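Local coordinates for protein 2-CYS peroxiredoxin (Plasmodium yoelii, PDB 2H01) that probably reduces hydrogen peroxide and organic hydroperoxides to water and alcohols, acting as a thiol-specific, thioredoxin-dependent peroxidase of the peroxiredoxin family, at residues R122-I127 and N140-R145; D59-R64 and D148-L153. All blocks are in the same frame, centred on the assembly; numbering follows the deposited sequence.

Interaction 1 (R122-I127 and N140-R145)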
loop_
_atom_site.group_PDB
_atom_site.type_symbol
_atom_site.label_atom_id
_atom_site.label_comp_id
_atom_site.label_asym_id
_atom_site.label_seq_id
_atom_site.Cartn_x
_atom_site.Cartn_y
_atom_site.Cartn_z
ATOM N N ARG A 122 1.752 -2.745 10.674
ATOM C CA ARG A 122 1.340 -1.604 9.858
ATOM C C ARG A 122 2.537 -1.043 9.074
ATOM O O ARG A 122 3.592 -0.786 9.651
ATOM C CB ARG A 122 0.745 -0.516 10.751
ATOM C CG ARG A 122 -0.664 -0.823 11.271
ATOM C CD ARG A 122 -1.136 0.269 12.215
ATOM N NE ARG A 122 -2.538 0.111 12.601
ATOM C CZ ARG A 122 -3.001 -0.837 13.415
ATOM N NH1 ARG A 122 -2.175 -1.729 13.948
ATOM N NH2 ARG A 122 -4.297 -0.900 13.692
ATOM N N ALA A 123 2.373 -0.862 7.763
ATOM C CA ALA A 123 3.453 -0.336 6.934
ATOM C C ALA A 123 2.981 0.264 5.605
ATOM O O ALA A 123 2.024 -0.235 4.994
ATOM C CB ALA A 123 4.473 -1.443 6.661
ATOM N N PHE A 124 3.645 1.337 5.168
ATOM C CA PHE A 124 3.321 1.964 3.885
ATOM C C PHE A 124 4.552 1.779 3.008
ATOM O O PHE A 124 5.652 2.190 3.375
ATOM C CB PHE A 124 3.015 3.467 4.023
ATOM C CG PHE A 124 1.770 3.775 4.821
ATOM C CD1 PHE A 124 0.540 3.226 4.470
ATOM C CD2 PHE A 124 1.837 4.598 5.946
ATOM C CE1 PHE A 124 -0.613 3.491 5.236
ATOM C CE2 PHE A 124 0.696 4.866 6.715
ATOM C CZ PHE A 124 -0.527 4.311 6.360
ATOM N N VAL A 125 4.370 1.146 1.857
ATOM C CA VAL A 125 5.477 0.891 0.944
ATOM C C VAL A 125 5.187 1.481 -0.428
ATOM O O VAL A 125 4.251 1.064 -1.111
ATOM C CB VAL A 125 5.718 -0.620 0.800
ATOM C CG1 VAL A 125 6.991 -0.881 -0.006
ATOM C CG2 VAL A 125 5.818 -1.252 2.187
ATOM N N LEU A 126 5.991 2.456 -0.829
ATOM C CA LEU A 126 5.797 3.104 -2.120
ATOM C C LEU A 126 6.756 2.503 -3.142
ATOM O O LEU A 126 7.966 2.446 -2.915
ATOM C CB LEU A 126 6.014 4.618 -1.988
ATOM C CG LEU A 126 6.074 5.450 -3.270
ATOM C CD1 LEU A 126 4.774 5.323 -4.057
ATOM C CD2 LEU A 126 6.369 6.898 -2.913
ATOM N N ILE A 127 6.281 2.104 -4.189
ATOM C CA ILE A 127 6.978 1.427 -5.276
ATOM C C ILE A 127 6.826 2.189 -6.589
ATOM O O ILE A 127 5.708 2.646 -6.915
ATOM C CB ILE A 127 6.454 -0.013 -5.437
ATOM C CG1 ILE A 127 6.403 -0.718 -4.080
ATOM C CG2 ILE A 127 7.326 -0.789 -6.413
ATOM C CD1 ILE A 127 5.629 -2.016 -4.095
ATOM N N ASN A 140 5.068 4.776 14.223
ATOM C CA ASN A 140 4.328 6.018 14.345
ATOM C C ASN A 140 4.192 6.860 13.087
ATOM O O ASN A 140 3.539 7.898 13.104
ATOM C CB ASN A 140 4.870 6.828 15.525
ATOM C CG ASN A 140 4.331 6.313 16.863
ATOM O OD1 ASN A 140 4.979 6.426 17.907
ATOM N ND2 ASN A 140 3.126 5.739 16.824
ATOM N N LEU A 141 4.795 6.409 11.993
ATOM C CA LEU A 141 4.662 7.110 10.726
ATOM C C LEU A 141 3.710 6.302 9.838
ATOM O O LEU A 141 3.338 6.741 8.749
ATOM C CB LEU A 141 6.022 7.288 10.040
ATOM C CG LEU A 141 6.862 8.491 10.504
ATOM C CD1 LEU A 141 8.157 8.571 9.676
ATOM C CD2 LEU A 141 6.051 9.783 10.346
ATOM N N ALA A 142 3.315 5.120 10.314
ATOM C CA ALA A 142 2.397 4.262 9.570
ATOM C C ALA A 142 0.989 4.372 10.142
ATOM O O ALA A 142 0.439 3.397 10.656
ATOM C CB ALA A 142 2.863 2.810 9.621
ATOM N N LEU A 143 0.405 5.562 10.036
ATOM C CA LEU A 143 -0.936 5.803 10.555
ATOM C C LEU A 143 -1.860 6.403 9.498
ATOM O O LEU A 143 -1.397 6.985 8.517
ATOM C CB LEU A 143 -0.855 6.751 11.755
ATOM C CG LEU A 143 0.001 6.285 12.939
ATOM C CD1 LEU A 143 0.047 7.381 14.008
ATOM C CD2 LEU A 143 -0.587 4.998 13.521
ATOM N N GLY A 144 -3.166 6.265 9.701
ATOM C CA GLY A 144 -4.110 6.829 8.758
ATOM C C GLY A 144 -3.867 8.323 8.624
ATOM O O GLY A 144 -4.088 8.919 7.568
ATOM N N ARG A 145 -3.385 8.918 9.701
ATOM C CA ARG A 145 -3.018 10.321 9.798
ATOM C C ARG A 145 -1.851 10.689 8.877
ATOM O O ARG A 145 -1.503 11.847 8.705
ATOM C CB ARG A 145 -2.568 10.570 11.225
ATOM C CG ARG A 145 -3.212 11.700 11.889
ATOM C CD ARG A 145 -2.317 12.380 12.848
ATOM N NE ARG A 145 -3.023 12.705 14.063
ATOM C CZ ARG A 145 -3.654 13.829 14.263
ATOM N NH1 ARG A 145 -3.673 14.759 13.329
ATOM N NH2 ARG A 145 -4.262 14.022 15.411
#
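The Phe124 ring meets the turn Leu141-Leu143 with the side formed by CD2, CE2 and CZ, and what it meets is mostly backbone, with Ala142 CB a more distant apolar neighbour. CG stands anti to the carbonyl carbon (chi1 -65°), which starts the ring off on the side of the backbone N. Phe124 CE2 comes within 3.4 Å of Leu143 N, a group at the ring edge near its plane. Leu141 O also lies in the ring plane at the edge, 3.8 Å from Phe124 CE2, while Ala142 CA approaches obliquely. Further round, Phe124 CZ sits 3.5 Å from Leu143 O. The turn itself is tight: Leu143 N to Leu141 O is a weak bond of 3.4 Å, and the Ala142 torsions (phi -102°, psi 65°) are consistent with an inverse gamma turn.

Ala142 directs its CB at the strand, 3.7 Å from Arg122 O. Arg122, extended from CG to NE, brings its CD to 3.8 Å from Ala142 O. No hydrogen bond crosses the contact. Arg122 NE faces Glu50 in a long, weak ion pair. This is the C-terminal beta-beta-alpha unit of the thioredoxin fold: strand 119-127, antiparallel strand 133-138, then helix 147-163, entered through this turn. The Arg122 side chain is about 8 Å from that of Cys47, the predicted peroxidatic cysteine, consistent with the active-site arginine of peroxiredoxins.

Interaction 2 (D59-R64 and D148-L153)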
loop_
_atom_site.group_PDB
_atom_site.type_symbol
_atom_site.label_atom_id
_atom_site.label_comp_id
_atom_site.label_asym_id
_atom_site.label_seq_id
_atom_site.Cartn_x
_atom_site.Cartn_y
_atom_site.Cartn_z
ATOM N N ASP A 59 -8.979 9.697 -4.897
ATOM C CA ASP A 59 -8.791 10.585 -6.039
ATOM C C ASP A 59 -7.412 11.236 -6.094
ATOM O O ASP A 59 -6.843 11.375 -7.175
ATOM C CB ASP A 59 -9.881 11.656 -6.075
ATOM C CG ASP A 59 -11.219 11.102 -6.540
ATOM O OD1 ASP A 59 -11.212 10.256 -7.467
ATOM O OD2 ASP A 59 -12.267 11.517 -5.992
ATOM N N SER A 60 -6.879 11.639 -4.945
ATOM C CA SER A 60 -5.545 12.240 -4.900
ATOM C C SER A 60 -4.511 11.253 -5.451
ATOM O O SER A 60 -3.551 11.654 -6.117
ATOM C CB SER A 60 -5.166 12.623 -3.464
ATOM O OG SER A 60 -5.854 13.780 -3.034
ATOM N N PHE A 61 -4.704 9.964 -5.163
ATOM C CA PHE A 61 -3.793 8.919 -5.650
ATOM C C PHE A 61 -3.951 8.666 -7.144
ATOM O O PHE A 61 -2.961 8.531 -7.861
ATOM C CB PHE A 61 -3.997 7.606 -4.888
ATOM C CG PHE A 61 -3.462 7.639 -3.492
ATOM C CD1 PHE A 61 -4.305 7.854 -2.414
ATOM C CD2 PHE A 61 -2.094 7.545 -3.263
ATOM C CE1 PHE A 61 -3.795 7.985 -1.126
ATOM C CE2 PHE A 61 -1.573 7.676 -1.977
ATOM C CZ PHE A 61 -2.425 7.899 -0.907
ATOM N N LYS A 62 -5.188 8.614 -7.622
ATOM C CA LYS A 62 -5.410 8.393 -9.044
ATOM C C LYS A 62 -4.807 9.540 -9.859
ATOM O O LYS A 62 -4.205 9.318 -10.906
ATOM C CB LYS A 62 -6.913 8.276 -9.355
ATOM C CG LYS A 62 -7.546 6.980 -8.883
ATOM C CD LYS A 62 -9.028 6.880 -9.258
ATOM C CE LYS A 62 -9.631 5.569 -8.736
ATOM N NZ LYS A 62 -11.087 5.449 -9.020
ATOM N N GLU A 63 -4.979 10.765 -9.369
ATOM C CA GLU A 63 -4.465 11.954 -10.049
ATOM C C GLU A 63 -2.958 11.889 -10.218
ATOM O O GLU A 63 -2.406 12.461 -11.162
ATOM C CB GLU A 63 -4.841 13.223 -9.266
ATOM C CG GLU A 63 -6.329 13.531 -9.280
ATOM C CD GLU A 63 -6.757 14.526 -8.210
ATOM O OE1 GLU A 63 -5.921 14.899 -7.354
ATOM O OE2 GLU A 63 -7.944 14.921 -8.217
ATOM N N ARG A 64 -2.291 11.188 -9.305
ATOM C CA ARG A 64 -0.836 11.069 -9.357
ATOM C C ARG A 64 -0.435 9.728 -9.924
ATOM O O ARG A 64 0.724 9.313 -9.826
ATOM C CB ARG A 64 -0.243 11.272 -7.953
ATOM C CG ARG A 64 -0.623 12.629 -7.353
ATOM C CD ARG A 64 -0.120 12.807 -5.929
ATOM N NE ARG A 64 -0.243 14.205 -5.500
ATOM C CZ ARG A 64 -1.390 14.817 -5.197
ATOM N NH1 ARG A 64 -2.544 14.169 -5.258
ATOM N NH2 ARG A 64 -1.379 16.095 -4.841
ATOM N N ASP A 148 -1.252 12.499 4.180
ATOM C CA ASP A 148 -0.773 13.681 3.546
ATOM C C ASP A 148 0.741 13.711 3.363
ATOM O O ASP A 148 1.215 14.180 2.338
ATOM C CB ASP A 148 -1.333 14.929 4.206
ATOM C CG ASP A 148 -2.797 15.163 3.863
ATOM O OD1 ASP A 148 -3.623 15.232 4.788
ATOM O OD2 ASP A 148 -3.221 15.289 2.695
ATOM N N GLU A 149 1.493 13.190 4.331
ATOM C CA GLU A 149 2.909 12.888 4.126
ATOM C C GLU A 149 3.173 11.950 2.953
ATOM O O GLU A 149 4.101 12.163 2.186
ATOM C CB GLU A 149 3.566 12.319 5.379
ATOM C CG GLU A 149 3.311 13.096 6.641
ATOM C CD GLU A 149 3.658 14.559 6.512
ATOM O OE1 GLU A 149 2.953 15.382 7.129
ATOM O OE2 GLU A 149 4.625 14.880 5.804
ATOM N N ILE A 150 2.355 10.911 2.842
ATOM C CA ILE A 150 2.483 9.951 1.772
ATOM C C ILE A 150 2.375 10.606 0.392
ATOM O O ILE A 150 3.238 10.433 -0.442
ATOM C CB ILE A 150 1.475 8.832 1.927
ATOM C CG1 ILE A 150 1.889 7.908 3.056
ATOM C CG2 ILE A 150 1.357 8.027 0.658
ATOM C CD1 ILE A 150 0.798 6.994 3.520
ATOM N N LEU A 151 1.312 11.371 0.192
ATOM C CA LEU A 151 1.085 12.118 -1.045
ATOM C C LEU A 151 2.204 13.106 -1.340
ATOM O O LEU A 151 2.507 13.393 -2.495
ATOM C CB LEU A 151 -0.244 12.854 -0.958
ATOM C CG LEU A 151 -1.421 11.894 -0.920
ATOM C CD1 LEU A 151 -2.685 12.600 -0.418
ATOM C CD2 LEU A 151 -1.598 11.326 -2.329
ATOM N N ARG A 152 2.809 13.605 -0.275
ATOM C CA ARG A 152 3.919 14.544 -0.318
ATOM C C ARG A 152 5.191 13.843 -0.815
ATOM O O ARG A 152 5.981 14.431 -1.552
ATOM C CB ARG A 152 4.140 15.072 1.095
ATOM C CG ARG A 152 4.880 16.369 1.227
ATOM C CD ARG A 152 4.214 17.111 2.375
ATOM N NE ARG A 152 2.794 17.254 2.067
ATOM C CZ ARG A 152 1.806 17.203 2.958
ATOM N NH1 ARG A 152 2.066 17.017 4.252
ATOM N NH2 ARG A 152 0.543 17.297 2.540
ATOM N N LEU A 153 5.397 12.601 -0.382
ATOM C CA LEU A 153 6.573 11.825 -0.792
ATOM C C LEU A 153 6.421 11.466 -2.265
ATOM O O LEU A 153 7.377 11.528 -3.039
ATOM C CB LEU A 153 6.704 10.547 0.051
ATOM C CG LEU A 153 7.066 10.835 1.511
ATOM C CD1 LEU A 153 7.059 9.549 2.328
ATOM C CD2 LEU A 153 8.443 11.525 1.560
#
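The Phe61 ring receives Leu151 CD2 over one face and Ile150 CG2 at its edge, in the ring plane. Leu151 CD2 lies 3.8 Å from the centroid of the Phe61 ring and 17° off its normal, a CH-pi contact displaced somewhat toward the rim. Phe61 CE2 to Ile150 CG2 measures 4.0 Å. The other methyl of Leu151, CD1, rests 3.9 Å from Ser60 CB, leaving the leucine fork between the serine and the ring.

Arg64 completes the grip on Leu151, its CD 4.2 Å from Leu151 CD2 and the two side chains crossing at about a right angle. Ser60 CA lies at the guanidinium edge, in plane, and Arg64 NH1 donates to Ser60 O at 2.8 Å, with an N-H...O angle of 150° and the acceptor close to the guanidinium plane, tying the arginine back onto its own helix. NE forms a salt bridge with Asp155, one turn beyond Leu151, which adds a charged link between the helices beside the apolar contact.

The axes of the short helical segments 59-63 and 148-153 run parallel, 5° apart and 11.1 Å from each other. Phe61 also touches Val66 and Leu68 of strand 66-72, and Ile150 touches Leu137 of strand 133-138: the two helices lie side by side, packed on the sheet through these strands.

In the fold
Interaction 1 is nested, along the chain, inside the loop that interaction 2 closes: helix 58-63 comes first, then strand 119-127, the turn 140-145, and finally helix 147-163. Their centres are about 13 Å apart, yet the two contacts touch, Phe124 CD2 lying 3.6 Å from Ile150 CD1. Phe124 thus touches the turn leading into helix 147-163 as well as the helix itself, while that helix lies alongside helix 58-63. Strands 66-72 and 119-127 both pair with strand 33-38, and side chains of the two contacts pack helices 58-63 and 147-163 onto that sheet, as expected for a thioredoxin-type core, with interaction 1 nearer the predicted active site.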